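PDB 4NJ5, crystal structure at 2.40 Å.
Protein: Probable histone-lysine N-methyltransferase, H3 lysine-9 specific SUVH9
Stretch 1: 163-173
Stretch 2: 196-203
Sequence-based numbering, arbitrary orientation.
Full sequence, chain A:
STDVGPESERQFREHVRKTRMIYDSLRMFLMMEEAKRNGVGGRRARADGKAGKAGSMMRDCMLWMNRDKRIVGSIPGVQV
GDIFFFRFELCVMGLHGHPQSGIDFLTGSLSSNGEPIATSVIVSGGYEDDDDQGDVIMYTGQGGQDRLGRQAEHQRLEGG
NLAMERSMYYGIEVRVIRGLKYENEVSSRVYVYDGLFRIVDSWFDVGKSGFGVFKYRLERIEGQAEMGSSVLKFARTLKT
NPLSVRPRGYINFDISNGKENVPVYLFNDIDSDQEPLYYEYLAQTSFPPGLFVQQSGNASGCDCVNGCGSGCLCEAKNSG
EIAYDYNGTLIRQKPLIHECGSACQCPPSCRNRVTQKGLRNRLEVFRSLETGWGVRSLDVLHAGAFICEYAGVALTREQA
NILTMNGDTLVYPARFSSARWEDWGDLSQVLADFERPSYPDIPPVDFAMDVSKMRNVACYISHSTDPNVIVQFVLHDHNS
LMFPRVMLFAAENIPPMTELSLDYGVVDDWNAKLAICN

Stretch 1 (163-173) AMERSMYYGIE
Stretch 2, residues 196-203: LFRIVDSW

This contact is a helix end laid nearly at right angles across a β-strand, packed through one isoleucine and two methionines and tied at its loop end by an arginine and at its backbone by two waters. Helix 163-169 and strand 196-203 run at 97° between their N-to-C directions, with axes 7.2 Å apart at closest approach. The register is set by M168 over I199, CA to CA 4.6 Å, with E165 and S202 at 6.9 Å and E173 and R198 at 5.5 Å (also CA to CA); together the two stretches bury 595 Å².

Build the strand extended, except at V200, where phi/psi is -112/-5. L196, I199 and S202 point their CA-to-CB bonds toward the helix and loop. I199, with chi1 m and chi2 t, is the central piece: its CD1 lies 3.2 Å from M164 O, 3.6 Å from M164 CE and 3.8 Å from S167 CB, so one methyl meets two residues of the helix, M164 and S167. M164 is m, m, m, a curl that brings its end nearer the strand although its CB points sideways.

M168 takes the other course, t, t, p, reaching along the strand. Its CB sits 3.7 Å from I199 CG2, its SD 3.6 Å from D201 C and its CE 3.3 Å from S202 OG. The close backbone approach also leaves M168 CA 3.5 Å from I199 O, a CA-H...O contact. Farther along, S202 OG (chi1 p) lies 3.5 Å from E165 OE1, at best a weak hydrogen bond.

After the helix the chain turns at G171, phi/psi 63/38, a positive phi that favours glycine, then extends through I172 and E173. I172 N bonds S167 O at 2.8 Å, holding the turn against the helix end. The turn presents G171 O to R198 NE, which donates a hydrogen bond of 3.0 Å at 159°, the oxygen near the guanidinium plane. R198 reaches it with chi1 -91°, then t, t and chi4 92°. E173 (m, t, chi3 -41°) covers one guanidinium face, CG to R198 NH2 3.9 Å. Its OE2 is 4.5 Å from R198 NH2 and well out of plane, so the charges are near without a salt bridge.

No direct backbone hydrogen bond crosses the contact; two waters bridge the backbones instead. Water 1 donates to S167 O (2.7 Å) and I172 O (2.5 Å) and accepts from I199 N (3.1 Å); water 2 donates to M168 O (2.9 Å) and I199 O (2.8 Å).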

# COMPACT_ATOMS: atom_id res chain seq x y z
N ALA A 163 24.65 8.07 22.35
CA ALA A 163 24.53 8.49 20.96
C ALA A 163 23.49 9.60 20.80
O ALA A 163 23.70 10.55 20.04
CB ALA A 163 24.19 7.31 20.08
N MET A 164 22.39 9.48 21.53
CA MET A 164 21.35 10.52 21.55
C MET A 164 21.95 11.82 22.07
O MET A 164 21.79 12.88 21.46
CB MET A 164 20.17 10.09 22.42
CG MET A 164 19.35 8.93 21.88
SD MET A 164 18.42 9.35 20.39
CE MET A 164 17.14 10.42 21.06
N GLU A 165 22.63 11.72 23.21
CA GLU A 165 23.31 12.87 23.81
C GLU A 165 24.23 13.57 22.82
O GLU A 165 24.20 14.79 22.66
CB GLU A 165 24.09 12.41 25.05
CG GLU A 165 25.35 13.20 25.35
CD GLU A 165 25.07 14.59 25.88
OE1 GLU A 165 23.99 14.80 26.47
OE2 GLU A 165 25.93 15.47 25.71
N ARG A 166 25.04 12.78 22.14
CA ARG A 166 25.99 13.30 21.17
C ARG A 166 25.29 13.96 19.99
O ARG A 166 25.74 14.98 19.48
CB ARG A 166 26.92 12.18 20.69
CG ARG A 166 28.33 12.31 21.20
CD ARG A 166 28.38 12.42 22.72
NE ARG A 166 29.58 13.13 23.16
CZ ARG A 166 29.61 14.42 23.47
NH1 ARG A 166 28.50 15.14 23.42
NH2 ARG A 166 30.75 14.99 23.85
N SER A 167 24.18 13.36 19.55
CA SER A 167 23.41 13.95 18.45
C SER A 167 22.80 15.28 18.86
O SER A 167 22.70 16.19 18.04
CB SER A 167 22.34 12.98 17.95
OG SER A 167 22.90 12.03 17.06
N MET A 168 22.41 15.40 20.13
CA MET A 168 21.99 16.70 20.64
C MET A 168 23.15 17.68 20.55
O MET A 168 22.99 18.80 20.08
CB MET A 168 21.54 16.62 22.10
CG MET A 168 21.28 18.00 22.70
SD MET A 168 20.83 17.99 24.45
CE MET A 168 22.35 17.37 25.17
N TYR A 169 24.31 17.23 21.02
CA TYR A 169 25.50 18.07 21.06
C TYR A 169 25.92 18.55 19.68
O TYR A 169 26.23 19.73 19.51
CB TYR A 169 26.65 17.31 21.74
CG TYR A 169 27.96 18.06 21.77
CD1 TYR A 169 28.28 18.91 22.82
CD2 TYR A 169 28.89 17.91 20.75
CE1 TYR A 169 29.48 19.59 22.85
CE2 TYR A 169 30.09 18.58 20.77
CZ TYR A 169 30.38 19.42 21.83
OH TYR A 169 31.58 20.09 21.86
N TYR A 170 25.93 17.65 18.70
CA TYR A 170 26.42 18.00 17.37
C TYR A 170 25.31 18.47 16.43
O TYR A 170 25.55 18.68 15.24
CB TYR A 170 27.19 16.82 16.75
CG TYR A 170 28.47 16.48 17.48
CD1 TYR A 170 29.62 17.24 17.32
CD2 TYR A 170 28.53 15.39 18.34
CE1 TYR A 170 30.79 16.93 17.98
CE2 TYR A 170 29.69 15.07 19.01
CZ TYR A 170 30.82 15.84 18.84
OH TYR A 170 31.98 15.51 19.50
N GLY A 171 24.10 18.63 16.97
CA GLY A 171 22.97 19.11 16.19
C GLY A 171 22.57 18.19 15.06
O GLY A 171 22.19 18.64 13.98
N ILE A 172 22.65 16.88 15.31
CA ILE A 172 22.39 15.88 14.27
C ILE A 172 20.92 15.75 13.90
O ILE A 172 20.06 15.62 14.77
CB ILE A 172 22.93 14.50 14.69
CG1 ILE A 172 24.46 14.53 14.77
CG2 ILE A 172 22.46 13.41 13.73
CD1 ILE A 172 25.13 15.03 13.50
N GLU A 173 20.65 15.81 12.60
CA GLU A 173 19.32 15.49 12.09
C GLU A 173 19.00 14.04 12.41
O GLU A 173 19.71 13.13 11.99
CB GLU A 173 19.29 15.67 10.58
CG GLU A 173 19.13 17.10 10.10
CD GLU A 173 19.20 17.21 8.59
OE1 GLU A 173 20.05 16.53 7.97
OE2 GLU A 173 18.40 17.98 8.01
N LEU A 196 12.44 14.60 9.89
CA LEU A 196 13.62 14.93 10.66
C LEU A 196 13.33 15.78 11.89
O LEU A 196 12.56 16.74 11.83
CB LEU A 196 14.66 15.62 9.77
CG LEU A 196 15.07 14.82 8.54
CD1 LEU A 196 16.01 15.61 7.65
CD2 LEU A 196 15.69 13.50 8.96
N PHE A 197 13.96 15.42 13.00
CA PHE A 197 13.81 16.12 14.26
C PHE A 197 15.20 16.40 14.80
O PHE A 197 16.16 15.73 14.42
CB PHE A 197 13.06 15.24 15.27
CG PHE A 197 11.58 15.15 15.04
CD1 PHE A 197 11.07 14.52 13.91
CD2 PHE A 197 10.69 15.64 15.99
CE1 PHE A 197 9.70 14.42 13.72
CE2 PHE A 197 9.33 15.55 15.79
CZ PHE A 197 8.83 14.94 14.66
N ARG A 198 15.33 17.39 15.67
CA ARG A 198 16.60 17.62 16.35
C ARG A 198 16.42 17.49 17.85
O ARG A 198 15.38 17.86 18.40
CB ARG A 198 17.19 18.99 15.99
CG ARG A 198 18.12 18.95 14.79
CD ARG A 198 18.95 20.21 14.67
NE ARG A 198 19.68 20.24 13.41
CZ ARG A 198 19.23 20.80 12.29
NH1 ARG A 198 18.05 21.40 12.29
NH2 ARG A 198 19.96 20.78 11.19
N ILE A 199 17.44 16.94 18.52
CA ILE A 199 17.41 16.80 19.96
C ILE A 199 17.90 18.11 20.56
O ILE A 199 19.05 18.50 20.34
CB ILE A 199 18.30 15.64 20.44
CG1 ILE A 199 18.03 14.39 19.61
CG2 ILE A 199 18.07 15.36 21.92
CD1 ILE A 199 19.04 13.28 19.83
N VAL A 200 17.04 18.80 21.30
CA VAL A 200 17.37 20.14 21.78
C VAL A 200 17.56 20.20 23.28
O VAL A 200 17.92 21.25 23.83
CB VAL A 200 16.29 21.15 21.38
CG1 VAL A 200 16.07 21.13 19.87
CG2 VAL A 200 14.99 20.86 22.11
N ASP A 201 17.31 19.08 23.96
CA ASP A 201 17.50 19.01 25.40
C ASP A 201 17.58 17.56 25.88
O ASP A 201 17.02 16.67 25.26
CB ASP A 201 16.38 19.76 26.13
CG ASP A 201 16.75 20.09 27.56
OD1 ASP A 201 17.94 19.97 27.90
OD2 ASP A 201 15.85 20.47 28.34
N SER A 202 18.28 17.34 26.99
CA SER A 202 18.40 16.01 27.57
C SER A 202 18.56 16.11 29.08
O SER A 202 19.11 17.09 29.58
CB SER A 202 19.60 15.27 26.99
OG SER A 202 20.81 15.77 27.55
N TRP A 203 18.08 15.10 29.80
CA TRP A 203 18.20 15.12 31.25
C TRP A 203 18.05 13.74 31.89
O TRP A 203 17.60 12.79 31.24
CB TRP A 203 17.18 16.10 31.86
CG TRP A 203 15.76 15.67 31.72
CD1 TRP A 203 15.00 15.02 32.65
CD2 TRP A 203 14.90 15.86 30.58
NE1 TRP A 203 13.74 14.79 32.17
CE2 TRP A 203 13.65 15.30 30.90
CE3 TRP A 203 15.08 16.45 29.32
CZ2 TRP A 203 12.58 15.32 30.01
CZ3 TRP A 203 14.01 16.47 28.44
CH2 TRP A 203 12.78 15.90 28.79
O HOH W 1 20.18 16.58 17.08
O HOH W 2 20.73 20.28 18.90